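Side-chain contacts in trans-4-hydroxy-L-proline dehydratase (Clostridioides difficile 70-100-2010, PDB 6VXC), which dehydrates trans-4-hydroxy-L-proline to (S)-1-pyrroline-5-carboxylate by glycyl radical chemistry in the anaerobic breakdown of hydroxyproline: residues L32-E35 with S36-E40; K56-E59 with G60-E63; N216-A219 with D220-M224. All coordinates share one frame; numbering follows the deposited sequence.

Interaction 1: residues L32-E35 with S36-E40; sequences LREE and SINAE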
loop_
_atom_site.group_PDB
_atom_site.type_symbol
_atom_site.label_atom_id
_atom_site.label_comp_id
_atom_site.label_asym_id
_atom_site.label_seq_id
_atom_site.Cartn_x
_atom_site.Cartn_y
_atom_site.Cartn_z
ATOM N N LEU A 32 23.891 10.925 5.497
ATOM C CA LEU A 32 22.658 10.326 5.995
ATOM C C LEU A 32 22.188 9.199 5.084
ATOM O O LEU A 32 21.727 8.160 5.565
ATOM C CB LEU A 32 21.575 11.394 6.154
ATOM C CG LEU A 32 21.734 12.389 7.320
ATOM C CD1 LEU A 32 20.798 13.593 7.184
ATOM C CD2 LEU A 32 21.523 11.696 8.669
ATOM N N ARG A 33 22.323 9.368 3.763
ATOM C CA ARG A 33 21.897 8.309 2.853
ATOM C C ARG A 33 22.760 7.065 3.009
ATOM O O ARG A 33 22.243 5.941 2.994
ATOM C CB ARG A 33 21.931 8.795 1.400
ATOM C CG ARG A 33 21.369 7.783 0.394
ATOM C CD ARG A 33 21.644 8.178 -1.044
ATOM N NE ARG A 33 20.912 7.329 -1.983
ATOM C CZ ARG A 33 21.326 6.135 -2.400
ATOM N NH1 ARG A 33 22.475 5.638 -1.959
ATOM N NH2 ARG A 33 20.582 5.436 -3.258
ATOM N N GLU A 34 24.077 7.243 3.151
ATOM C CA GLU A 34 24.966 6.091 3.277
ATOM C C GLU A 34 24.691 5.318 4.571
ATOM O O GLU A 34 24.771 4.087 4.589
ATOM C CB GLU A 34 26.426 6.553 3.186
ATOM C CG GLU A 34 27.474 5.455 3.125
ATOM C CD GLU A 34 27.525 4.703 1.779
ATOM O OE1 GLU A 34 26.885 5.128 0.791
ATOM O OE2 GLU A 34 28.219 3.667 1.714
ATOM N N GLU A 35 24.395 6.018 5.666
ATOM C CA GLU A 35 23.964 5.326 6.879
ATOM C C GLU A 35 22.705 4.504 6.618
ATOM O O GLU A 35 22.593 3.353 7.058
ATOM C CB GLU A 35 23.705 6.332 7.997
ATOM C CG GLU A 35 23.317 5.671 9.315
ATOM C CD GLU A 35 23.041 6.680 10.414
ATOM O OE1 GLU A 35 22.337 7.677 10.154
ATOM O OE2 GLU A 35 23.564 6.505 11.529
ATOM N N SER A 36 21.748 5.092 5.904
ATOM C CA SER A 36 20.464 4.448 5.657
ATOM C C SER A 36 20.620 3.166 4.840
ATOM O O SER A 36 20.060 2.121 5.187
ATOM C CB SER A 36 19.542 5.442 4.950
ATOM O OG SER A 36 18.249 4.907 4.756
ATOM N N ILE A 37 21.364 3.224 3.734
ATOM C CA ILE A 37 21.422 2.052 2.873
ATOM C C ILE A 37 22.288 0.960 3.472
ATOM O O ILE A 37 22.182 -0.194 3.060
ATOM C CB ILE A 37 21.942 2.394 1.464
ATOM C CG1 ILE A 37 23.389 2.892 1.547
ATOM C CG2 ILE A 37 21.044 3.408 0.801
ATOM C CD1 ILE A 37 24.064 3.036 0.213
ATOM N N ASN A 38 23.113 1.277 4.466
ATOM C CA ASN A 38 23.943 0.263 5.108
ATOM C C ASN A 38 23.316 -0.327 6.367
ATOM O O ASN A 38 23.876 -1.270 6.927
ATOM C CB ASN A 38 25.327 0.839 5.456
ATOM C CG ASN A 38 26.214 1.038 4.229
ATOM O OD1 ASN A 38 26.347 0.157 3.384
ATOM N ND2 ASN A 38 26.808 2.213 4.125
ATOM N N ALA A 39 22.182 0.190 6.829
ATOM C CA ALA A 39 21.575 -0.338 8.045
ATOM C C ALA A 39 21.033 -1.744 7.821
ATOM O O ALA A 39 20.410 -2.034 6.799
ATOM C CB ALA A 39 20.463 0.590 8.527
ATOM N N GLU A 40 21.264 -2.603 8.768
ATOM C CA GLU A 40 20.814 -3.987 8.630
ATOM C C GLU A 40 19.401 -4.165 9.187
ATOM O O GLU A 40 19.100 -3.696 10.283
ATOM C CB GLU A 40 21.765 -4.942 9.352
ATOM C CG GLU A 40 23.143 -5.091 8.691
ATOM C CD GLU A 40 23.094 -5.857 7.361
ATOM O OE1 GLU A 40 23.219 -7.100 7.387
ATOM O OE2 GLU A 40 22.923 -5.225 6.289
#
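Glu34 and Asn38, four residues apart on the helix, are joined by a side-chain hydrogen bond in which Asn38 ND2 donates to Glu34 OE2 at 3.1 Å. The carboxylate oxygen lies close to the amide plane of Asn38, but the donor comes from well above the carboxylate plane, and the two flat groups stand 73° apart. A bend in the glutamate chain, with chi2 at 73°, brings the carboxylate back over the last turn instead of letting it run straight off the helix. The same amide nitrogen lies 2.8 Å from Glu34 O, so the asparagine side chain is near both the carbonyl and the carboxylate of that residue.

Among the backbone bonds, Ile37 N reaches Arg33 O at 2.9 Å. Beyond it the pattern frays: Asn38 N lies 3.3 Å from Glu34 O and has a weak second bond to Glu35 O. This is the C-terminal end of helix 27-38, where the chain turns extended at Ala39 and runs on toward strand 42-44.

Van der Waals contacts centre on Ile37. Its CG2 lies over one face of the Arg33 guanidinium, while the CD1 methyl rests against the polar ends of two side chains, 3.7 Å from Arg33 NH1 and 3.6 Å from Glu34 OE1. The extended arginine carries its guanidinium on to the carbonyls of Met390 and Lys391. On a buried side, Ser36 CB packs 3.4 Å from Arg33 O, and its hydroxyl is hydrogen-bonded to Asn339 and Asn340.

Interaction 2: residues K56-E59 with G60-E63; sequences KKYE and GSVE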
loop_
_atom_site.group_PDB
_atom_site.type_symbol
_atom_site.label_atom_id
_atom_site.label_comp_id
_atom_site.label_asym_id
_atom_site.label_seq_id
_atom_site.Cartn_x
_atom_site.Cartn_y
_atom_site.Cartn_z
ATOM N N LYS A 56 -0.342 -4.628 31.850
ATOM C CA LYS A 56 -0.307 -5.158 33.205
ATOM C C LYS A 56 -0.711 -4.103 34.222
ATOM O O LYS A 56 -1.276 -4.429 35.266
ATOM C CB LYS A 56 1.091 -5.695 33.519
ATOM C CG LYS A 56 1.417 -7.011 32.827
ATOM C CD LYS A 56 2.867 -7.418 33.074
ATOM C CE LYS A 56 3.167 -8.783 32.491
ATOM N NZ LYS A 56 4.606 -9.117 32.663
ATOM N N LYS A 57 -0.445 -2.839 33.926
ATOM C CA LYS A 57 -0.848 -1.758 34.812
ATOM C C LYS A 57 -2.333 -1.423 34.663
ATOM O O LYS A 57 -3.029 -1.230 35.665
ATOM C CB LYS A 57 0.027 -0.538 34.525
ATOM C CG LYS A 57 0.017 0.556 35.567
ATOM C CD LYS A 57 1.287 1.413 35.423
ATOM C CE LYS A 57 1.125 2.792 36.038
ATOM N NZ LYS A 57 2.111 3.756 35.474
ATOM N N TYR A 58 -2.846 -1.361 33.433
ATOM C CA TYR A 58 -4.141 -0.736 33.188
ATOM C C TYR A 58 -5.242 -1.663 32.686
ATOM O O TYR A 58 -6.418 -1.299 32.803
ATOM C CB TYR A 58 -3.990 0.422 32.191
ATOM C CG TYR A 58 -3.223 1.601 32.739
ATOM C CD1 TYR A 58 -3.710 2.334 33.821
ATOM C CD2 TYR A 58 -2.010 1.978 32.182
ATOM C CE1 TYR A 58 -3.011 3.413 34.324
ATOM C CE2 TYR A 58 -1.310 3.048 32.670
ATOM C CZ TYR A 58 -1.811 3.762 33.747
ATOM O OH TYR A 58 -1.106 4.826 34.235
ATOM N N GLU A 59 -4.918 -2.810 32.096
ATOM C CA GLU A 59 -5.966 -3.644 31.521
ATOM C C GLU A 59 -6.975 -4.039 32.587
ATOM O O GLU A 59 -6.605 -4.493 33.674
ATOM C CB GLU A 59 -5.381 -4.896 30.880
ATOM C CG GLU A 59 -6.408 -5.742 30.163
ATOM C CD GLU A 59 -5.843 -7.071 29.696
ATOM O OE1 GLU A 59 -5.253 -7.796 30.527
ATOM O OE2 GLU A 59 -5.977 -7.387 28.495
ATOM N N GLY A 60 -8.253 -3.869 32.267
ATOM C CA GLY A 60 -9.316 -4.181 33.195
ATOM C C GLY A 60 -9.764 -3.028 34.062
ATOM O O GLY A 60 -10.780 -3.155 34.753
ATOM N N SER A 61 -9.042 -1.911 34.049
ATOM C CA SER A 61 -9.392 -0.752 34.846
ATOM C C SER A 61 -9.975 0.394 34.029
ATOM O O SER A 61 -10.503 1.342 34.620
ATOM C CB SER A 61 -8.157 -0.253 35.610
ATOM O OG SER A 61 -7.224 0.339 34.729
ATOM N N VAL A 62 -9.887 0.331 32.692
ATOM C CA VAL A 62 -10.371 1.372 31.794
ATOM C C VAL A 62 -10.953 0.729 30.538
ATOM O O VAL A 62 -10.706 -0.438 30.241
ATOM C CB VAL A 62 -9.250 2.364 31.409
ATOM C CG1 VAL A 62 -8.807 3.170 32.620
ATOM C CG2 VAL A 62 -8.070 1.611 30.801
ATOM N N GLU A 63 -11.736 1.507 29.795
ATOM C CA GLU A 63 -12.235 1.050 28.505
ATOM C C GLU A 63 -11.070 0.928 27.517
ATOM O O GLU A 63 -10.030 1.564 27.671
ATOM C CB GLU A 63 -13.301 2.010 27.966
ATOM C CG GLU A 63 -14.447 2.321 28.939
ATOM C CD GLU A 63 -15.420 1.166 29.123
ATOM O OE1 GLU A 63 -16.319 1.266 29.988
ATOM O OE2 GLU A 63 -15.282 0.148 28.413
#
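Ser61 folds its side chain back over the end of the preceding helix, CB and OG both lying against the carbonyl oxygen of Tyr58. The hydroxyl donates to Tyr58 O at 2.7 Å, and the backbone Ser61 N donates to the same oxygen at 3.0 Å with an N-H...O angle of 159°. Both donors come from one face of the carbonyl plane, each tilted out of it, so two bonds from a single residue grip one acceptor. Placing OG between the serine's own backbone N and carbonyl carbon (chi1 71°) turns the hydroxyl toward that oxygen. There it also lies at the edge of the tyrosine ring, near the ring plane and 4.1 Å from Tyr58 CD1.

The backbone bond closes a type II beta turn over residues 58-61, in which helix 46-58 ends. Glu59 is the first residue to leave helical geometry, and Gly60 follows with a positive phi of 92°, a conformation that would press a CB against Glu59 O. The chain can therefore reverse sharply enough to bring Ser61 back to the carbonyl of Tyr58. Glu59 CB and CG lie beside Gly60 N, and the extended glutamate chain leads its carboxylate away from the turn to a salt bridge with Arg146.

Apolar contact across the turn is slight, Val62 CG2 lying 4.5 Å from Tyr58 CB. Tyr58 and Val62 both rest on Leu67 of the following helix 64-78, Tyr58 touching Leu70 there as well, while Glu63 occupies the N-cap position of that helix and bonds through its carboxylate to Tyr215 OH.

Interaction 3: residues N216-A219 with D220-M224; sequences NKKA and DLEAM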
loop_
_atom_site.group_PDB
_atom_site.type_symbol
_atom_site.label_atom_id
_atom_site.label_comp_id
_atom_site.label_asym_id
_atom_site.label_seq_id
_atom_site.Cartn_x
_atom_site.Cartn_y
_atom_site.Cartn_z
ATOM N N ASN A 216 -20.127 6.236 24.861
ATOM C CA ASN A 216 -19.148 5.791 23.874
ATOM C C ASN A 216 -18.340 6.962 23.342
ATOM O O ASN A 216 -17.140 6.835 23.101
ATOM C CB ASN A 216 -19.844 5.067 22.717
ATOM C CG ASN A 216 -20.588 3.821 23.170
ATOM O OD1 ASN A 216 -20.143 3.092 24.053
ATOM N ND2 ASN A 216 -21.733 3.582 22.564
ATOM N N LYS A 217 -18.987 8.107 23.136
ATOM C CA LYS A 217 -18.258 9.288 22.696
ATOM C C LYS A 217 -17.217 9.703 23.726
ATOM O O LYS A 217 -16.074 10.023 23.373
ATOM C CB LYS A 217 -19.226 10.436 22.434
ATOM C CG LYS A 217 -20.288 10.160 21.369
ATOM C CD LYS A 217 -20.614 11.436 20.640
ATOM C CE LYS A 217 -22.087 11.730 20.525
ATOM N NZ LYS A 217 -22.901 10.791 19.740
ATOM N N LYS A 218 -17.597 9.685 25.011
ATOM C CA LYS A 218 -16.688 10.105 26.073
ATOM C C LYS A 218 -15.448 9.226 26.132
ATOM O O LYS A 218 -14.330 9.732 26.269
ATOM C CB LYS A 218 -17.411 10.087 27.422
ATOM C CG LYS A 218 -16.610 10.676 28.573
ATOM C CD LYS A 218 -17.300 10.429 29.918
ATOM C CE LYS A 218 -16.510 10.992 31.089
ATOM N NZ LYS A 218 -16.670 12.472 31.155
ATOM N N ALA A 219 -15.629 7.902 26.033
ATOM C CA ALA A 219 -14.499 6.980 26.076
ATOM C C ALA A 219 -13.525 7.250 24.926
ATOM O O ALA A 219 -12.306 7.306 25.134
ATOM C CB ALA A 219 -15.008 5.536 26.043
ATOM N N ASP A 220 -14.047 7.441 23.709
ATOM C CA ASP A 220 -13.175 7.737 22.566
ATOM C C ASP A 220 -12.503 9.107 22.703
ATOM O O ASP A 220 -11.320 9.245 22.409
ATOM C CB ASP A 220 -13.969 7.692 21.255
ATOM C CG ASP A 220 -14.176 6.273 20.712
ATOM O OD1 ASP A 220 -13.507 5.328 21.187
ATOM O OD2 ASP A 220 -15.015 6.120 19.793
ATOM N N LEU A 221 -13.246 10.128 23.138
ATOM C CA LEU A 221 -12.678 11.471 23.278
ATOM C C LEU A 221 -11.637 11.518 24.398
ATOM O O LEU A 221 -10.589 12.155 24.252
ATOM C CB LEU A 221 -13.803 12.478 23.535
ATOM C CG LEU A 221 -14.687 12.748 22.315
ATOM C CD1 LEU A 221 -16.023 13.313 22.713
ATOM C CD2 LEU A 221 -13.997 13.702 21.333
ATOM N N GLU A 222 -11.907 10.850 25.522
ATOM C CA GLU A 222 -10.898 10.770 26.580
ATOM C C GLU A 222 -9.614 10.131 26.070
ATOM O O GLU A 222 -8.513 10.567 26.420
ATOM C CB GLU A 222 -11.420 9.984 27.791
ATOM C CG GLU A 222 -12.419 10.707 28.642
ATOM C CD GLU A 222 -12.854 9.908 29.882
ATOM O OE1 GLU A 222 -13.357 10.549 30.826
ATOM O OE2 GLU A 222 -12.678 8.668 29.925
ATOM N N ALA A 223 -9.730 9.071 25.269
ATOM C CA ALA A 223 -8.535 8.455 24.711
ATOM C C ALA A 223 -7.791 9.419 23.787
ATOM O O ALA A 223 -6.559 9.481 23.803
ATOM C CB ALA A 223 -8.904 7.168 23.973
ATOM N N MET A 224 -8.527 10.167 22.963
ATOM C CA MET A 224 -7.879 11.119 22.066
ATOM C C MET A 224 -7.094 12.162 22.842
ATOM O O MET A 224 -5.999 12.561 22.424
ATOM C CB MET A 224 -8.912 11.781 21.152
ATOM C CG MET A 224 -9.497 10.850 20.106
ATOM S SD MET A 224 -10.717 11.696 19.092
ATOM C CE MET A 224 -12.017 10.495 19.069
HETATM O O HOH W 1 -16.048 4.015 22.496
#
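Glu222 crosses over Lys218, one turn earlier on the long helix 214-248, as an i to i+4 acid-base pair. Its CB starts 3.3 Å from Lys218 O, the carbonyl that also accepts the backbone bond from Glu222 N at 2.8 Å, and CG stays on that oxygen at 3.2 Å. With CG anti to its own carbonyl carbon (chi1 -74°) and the chain extended beyond it, CD is directed back along the helix to lie 4.0 Å from Lys218 CE. OE1 ends the path against Lys218 CE at 3.2 Å, nearer than the ammonium nitrogen: the salt bridge from Lys218 NZ to Glu222 OE1 is long at 3.8 Å. Lys218 also leans on Leu203, Leu206 and Phe208.

Another part of the same turn is more buried. Leu221 CG rests 3.2 Å from Lys217 O, and its side chain meets Leu203 of helix 192-205. Asp220 pairs with Arg560 and accepts from Asp557 N through OD2. Water 1 spans its other carboxylate oxygen and the backbone, donating to Asn216 O at 3.1 Å and, weakly, to Asp220 OD1.

Overall arrangement
The three contacts follow one another along the chain, all in the pyruvate formate lyase-like part of the protein and away from the active-site and glycyl radical residues. Interaction 1, at the end of helix 27-38, stands apart: its centre is 40 Å from that of interaction 2 and 41 Å from that of interaction 3. Those two are close in space despite some 150 intervening residues, with centres 15 Å apart and nearest atoms about 4 Å apart, though they do not touch. Helix 64-78 links them, since Tyr58 and Val62 pack on its Leu67 while Asp220 and Ala223 meet its Pro65; the bond from Glu63 to Tyr215 ties the turn directly to helix 214-248.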